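PDB 6GV5: hyperosmolarity resistance protein Emb from Staphylococcus epidermidis, which probably mediates adherence of the bacterium to surface-immobilised fibronectin, as part of a giant cell-surface protein built from helical repeats. Local coordinates for residues 68-71 against 72-76; 114-117 against 118-122. All blocks are in the same frame, centred on the assembly; numbering follows the deposited sequence.

Contact 1 (68-71 against 72-76)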
loop_
_atom_site.group_PDB
_atom_site.type_symbol
_atom_site.label_atom_id
_atom_site.label_comp_id
_atom_site.label_asym_id
_atom_site.label_seq_id
_atom_site.Cartn_x
_atom_site.Cartn_y
_atom_site.Cartn_z
ATOM N N SER A 68 -4.627 -16.264 6.851
ATOM C CA SER A 68 -5.296 -17.471 7.341
ATOM C C SER A 68 -5.146 -18.633 6.365
ATOM O O SER A 68 -4.984 -19.781 6.791
ATOM C CB SER A 68 -6.767 -17.175 7.617
ATOM O OG SER A 68 -6.907 -16.373 8.773
ATOM N N LEU A 69 -5.205 -18.366 5.053
ATOM C CA LEU A 69 -4.915 -19.408 4.071
ATOM C C LEU A 69 -3.502 -19.958 4.243
ATOM O O LEU A 69 -3.283 -21.168 4.152
ATOM C CB LEU A 69 -5.083 -18.866 2.653
ATOM C CG LEU A 69 -6.409 -19.090 1.943
ATOM C CD1 LEU A 69 -6.382 -18.392 0.589
ATOM C CD2 LEU A 69 -6.685 -20.561 1.792
ATOM N N VAL A 70 -2.529 -19.074 4.485
ATOM C CA VAL A 70 -1.147 -19.490 4.669
ATOM C C VAL A 70 -1.026 -20.349 5.923
ATOM O O VAL A 70 -0.383 -21.403 5.911
ATOM C CB VAL A 70 -0.227 -18.255 4.740
ATOM C CG1 VAL A 70 1.169 -18.645 5.231
ATOM C CG2 VAL A 70 -0.142 -17.552 3.377
ATOM N N ARG A 71 -1.645 -19.907 7.021
ATOM C CA ARG A 71 -1.559 -20.681 8.256
ATOM C C ARG A 71 -2.119 -22.079 8.080
ATOM O O ARG A 71 -1.614 -23.034 8.677
ATOM C CB ARG A 71 -2.283 -19.981 9.403
ATOM C CG ARG A 71 -1.641 -18.682 9.859
ATOM C CD ARG A 71 -2.319 -18.092 11.102
ATOM N NE ARG A 71 -1.886 -16.712 11.284
ATOM C CZ ARG A 71 -2.545 -15.646 10.861
ATOM N NH1 ARG A 71 -3.726 -15.772 10.268
ATOM N NH2 ARG A 71 -2.011 -14.443 11.028
ATOM N N GLN A 72 -3.164 -22.223 7.252
ATOM C CA GLN A 72 -3.830 -23.510 7.101
ATOM C C GLN A 72 -3.101 -24.413 6.119
ATOM O O GLN A 72 -3.036 -25.634 6.333
ATOM C CB GLN A 72 -5.275 -23.289 6.640
ATOM C CG GLN A 72 -6.163 -24.507 6.822
ATOM C CD GLN A 72 -6.368 -24.848 8.281
ATOM O OE1 GLN A 72 -6.516 -23.962 9.137
ATOM N NE2 GLN A 72 -6.364 -26.135 8.581
ATOM N N ASN A 73 -2.549 -23.849 5.049
ATOM C CA ASN A 73 -2.091 -24.659 3.925
ATOM C C ASN A 73 -0.586 -24.794 3.806
ATOM O O ASN A 73 -0.122 -25.656 3.048
ATOM C CB ASN A 73 -2.645 -24.091 2.613
ATOM C CG ASN A 73 -4.152 -24.049 2.596
ATOM O OD1 ASN A 73 -4.757 -23.006 2.353
ATOM N ND2 ASN A 73 -4.773 -25.187 2.873
ATOM N N SER A 74 0.189 -23.974 4.508
ATOM C CA SER A 74 1.631 -24.127 4.518
ATOM C C SER A 74 2.033 -25.124 5.607
ATOM O O SER A 74 1.205 -25.863 6.151
ATOM C CB SER A 74 2.299 -22.774 4.737
ATOM O OG SER A 74 2.104 -22.346 6.079
ATOM N N ASN A 75 3.320 -25.143 5.951
ATOM C CA ASN A 75 3.809 -25.922 7.082
ATOM C C ASN A 75 3.732 -25.166 8.404
ATOM O O ASN A 75 4.292 -25.621 9.401
ATOM C CB ASN A 75 5.250 -26.351 6.838
ATOM C CG ASN A 75 5.350 -27.756 6.338
ATOM O OD1 ASN A 75 5.924 -28.619 7.000
ATOM N ND2 ASN A 75 4.770 -28.011 5.168
ATOM N N TYR A 76 3.038 -24.033 8.422
ATOM C CA TYR A 76 2.954 -23.178 9.601
ATOM C C TYR A 76 2.638 -23.955 10.872
ATOM O O TYR A 76 3.264 -23.737 11.917
ATOM C CB TYR A 76 1.886 -22.109 9.344
ATOM C CG TYR A 76 1.587 -21.190 10.498
ATOM C CD1 TYR A 76 0.579 -21.469 11.402
ATOM C CD2 TYR A 76 2.288 -20.013 10.648
ATOM C CE1 TYR A 76 0.306 -20.615 12.455
ATOM C CE2 TYR A 76 2.021 -19.138 11.684
ATOM C CZ TYR A 76 1.026 -19.435 12.582
ATOM O OH TYR A 76 0.747 -18.562 13.619
HETATM O O HOH W 1 -0.146 -25.320 8.505
#

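Contact 2 (114-117 against 118-122)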
loop_
_atom_site.group_PDB
_atom_site.type_symbol
_atom_site.label_atom_id
_atom_site.label_comp_id
_atom_site.label_asym_id
_atom_site.label_seq_id
_atom_site.Cartn_x
_atom_site.Cartn_y
_atom_site.Cartn_z
ATOM N N THR A 114 7.739 -3.668 3.908
ATOM C CA THR A 114 6.803 -4.486 4.673
ATOM C C THR A 114 6.325 -5.686 3.864
ATOM O O THR A 114 6.222 -6.800 4.396
ATOM C CB THR A 114 5.616 -3.644 5.127
ATOM O OG1 THR A 114 6.089 -2.497 5.847
ATOM C CG2 THR A 114 4.710 -4.463 6.031
ATOM N N ILE A 115 6.009 -5.479 2.583
ATOM C CA ILE A 115 5.624 -6.587 1.717
ATOM C C ILE A 115 6.727 -7.634 1.688
ATOM O O ILE A 115 6.472 -8.845 1.794
ATOM C CB ILE A 115 5.307 -6.081 0.296
ATOM C CG1 ILE A 115 4.079 -5.169 0.283
ATOM C CG2 ILE A 115 5.089 -7.262 -0.641
ATOM C CD1 ILE A 115 3.999 -4.307 -0.974
ATOM N N GLN A 116 7.979 -7.183 1.538
ATOM C CA GLN A 116 9.084 -8.128 1.427
ATOM C C GLN A 116 9.279 -8.901 2.724
ATOM O O GLN A 116 9.594 -10.094 2.689
ATOM C CB GLN A 116 10.366 -7.385 1.036
ATOM C CG GLN A 116 11.469 -8.314 0.549
ATOM C CD GLN A 116 11.076 -9.086 -0.705
ATOM O OE1 GLN A 116 10.870 -8.497 -1.769
ATOM N NE2 GLN A 116 10.960 -10.408 -0.581
ATOM N N GLU A 117 9.078 -8.246 3.877
ATOM C CA GLU A 117 9.178 -8.943 5.156
ATOM C C GLU A 117 8.118 -10.033 5.272
ATOM O O GLU A 117 8.399 -11.143 5.738
ATOM C CB GLU A 117 9.040 -7.956 6.317
ATOM C CG GLU A 117 10.228 -7.012 6.470
ATOM C CD GLU A 117 10.113 -6.090 7.672
ATOM O OE1 GLU A 117 9.236 -6.327 8.532
ATOM O OE2 GLU A 117 10.905 -5.124 7.757
ATOM N N ILE A 118 6.884 -9.729 4.862
ATOM C CA ILE A 118 5.834 -10.749 4.875
ATOM C C ILE A 118 6.182 -11.883 3.918
ATOM O O ILE A 118 6.077 -13.064 4.265
ATOM C CB ILE A 118 4.475 -10.121 4.521
ATOM C CG1 ILE A 118 4.031 -9.144 5.614
ATOM C CG2 ILE A 118 3.426 -11.204 4.304
ATOM C CD1 ILE A 118 2.871 -8.250 5.201
ATOM N N ASN A 119 6.592 -11.540 2.689
ATOM C CA ASN A 119 6.890 -12.567 1.699
ATOM C C ASN A 119 8.062 -13.436 2.128
ATOM O O ASN A 119 8.036 -14.654 1.930
ATOM C CB ASN A 119 7.169 -11.917 0.345
ATOM C CG ASN A 119 5.924 -11.311 -0.277
ATOM O OD1 ASN A 119 4.801 -11.612 0.128
ATOM N ND2 ASN A 119 6.117 -10.457 -1.274
ATOM N N ASP A 120 9.106 -12.833 2.711
ATOM C CA ASP A 120 10.232 -13.622 3.197
ATOM C C ASP A 120 9.781 -14.589 4.285
ATOM O O ASP A 120 10.150 -15.770 4.282
ATOM C CB ASP A 120 11.332 -12.705 3.735
ATOM C CG ASP A 120 12.082 -11.970 2.630
ATOM O OD1 ASP A 120 11.854 -12.272 1.438
ATOM O OD2 ASP A 120 12.902 -11.089 2.962
ATOM N N ALA A 121 8.983 -14.099 5.233
ATOM C CA ALA A 121 8.516 -14.967 6.305
ATOM C C ALA A 121 7.588 -16.051 5.771
ATOM O O ALA A 121 7.623 -17.199 6.239
ATOM C CB ALA A 121 7.814 -14.145 7.388
ATOM N N GLU A 122 6.725 -15.711 4.813
ATOM C CA GLU A 122 5.833 -16.708 4.244
ATOM C C GLU A 122 6.628 -17.802 3.543
ATOM O O GLU A 122 6.305 -18.991 3.659
ATOM C CB GLU A 122 4.865 -16.049 3.268
ATOM C CG GLU A 122 3.832 -17.006 2.698
ATOM C CD GLU A 122 3.009 -16.383 1.589
ATOM O OE1 GLU A 122 2.766 -15.154 1.634
ATOM O OE2 GLU A 122 2.606 -17.130 0.671
#

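Contact 1 (68-71 against 72-76)
Arg71 lays its aliphatic chain over one face of the Tyr76 ring, its CG 3.8 Å from the ring centroid and only 10° off the normal, a CH-pi contact. The two side chains run side by side, yet the guanidinium stands almost square to the ring, the planes 80° apart. At the guanidinium edge lie Tyr76 OH, near its plane, and Ser68 OG, in it. Extended from CG to NE, the arginine chain carries its charge past the ring to Glu88 of helix 81-99, with which Arg71 NE forms a salt bridge; Tyr76 OH makes a weak hydrogen bond to the same carboxylate.

At the helix end, Val70 O is gripped twice by Ser74, from opposite faces of its carbonyl plane: OG donates to it at 2.7 Å and the backbone N at 3.0 Å. With chi1 at 72°, Ser74 OG, a small hydroxyl suited to both roles, also accepts from Tyr76 N (3.0 Å), an ST turn. One water donates to Arg71 O, in the last helical turn, and to Ser74 O just beyond it. Serine's N and hydroxyl thus satisfy Val70 O together, and the shared Glu88 carboxylate probably helps hold the arginine stem against the ring.

Contact 2 (114-117 against 118-122)
Gln116 and Asp120, one helical turn apart, join their polar ends on the outer side of helix 108-123. The glutamine has CG anti to its backbone N (chi1 -165°) and then bends at chi2 (62°), which swings the amide along the helix until NE2 donates to Asp120 OD1 at 2.9 Å. The bond lies near the amide plane of Gln116 but reaches the oxygen from above the carboxylate plane, and the two flat groups are turned 40° from each other. Asp120, with CG beside its own N, holds its carboxylate back over the preceding turn. Long, flexible glutamine and short aspartate suit this exposed pairing.

Ile115 and Asn119 run side by side in the same direction: the CG2 branch of Ile115, opposite its backbone N, packs against Asn119 ND2 at 3.4 Å. Ile118 holds CG1 beside its N and anti to the carbonyl carbon, which turns that arm back along the helix to 3.4 Å from Thr114 O; its side chain also packs on Ala90 and Ile91 of helix 81-99 and Ala63 of helix 40-65. Branched aliphatic chains fill such an interhelical site well. Gln116 and Asp120 on the exposed side and isoleucines on the buried one give an amphipathic helix, characteristic of a helical bundle, though buried Thr114 and Glu122 find polar partners in Asp110 O and in Lys66 and His126.

How the contacts relate
Contact 1 lies at the surface, about 23 Å between its centre and that of the chain; contact 2, at about 14 Å, is partly buried. Both belong to the FIVAR domain, but to different helices: 68-76 finishes the short helix 67-73 and leaves it, whereas 114-122 stays within helix 108-123. At its helix end, contact 1 adds a side-chain hydroxyl and a water to the backbone bonding, while contact 2 keeps regular helical bonds and sets an exposed polar pair against a largely apolar buried side. Helix 81-99 borders both: its Glu88 pairs with Arg71 and its Tyr87 packs on Val70, while Ala90 and Ile91 meet Ile118. The contacts touch where Val70 CG2 packs 3.8 Å from Glu122 CD.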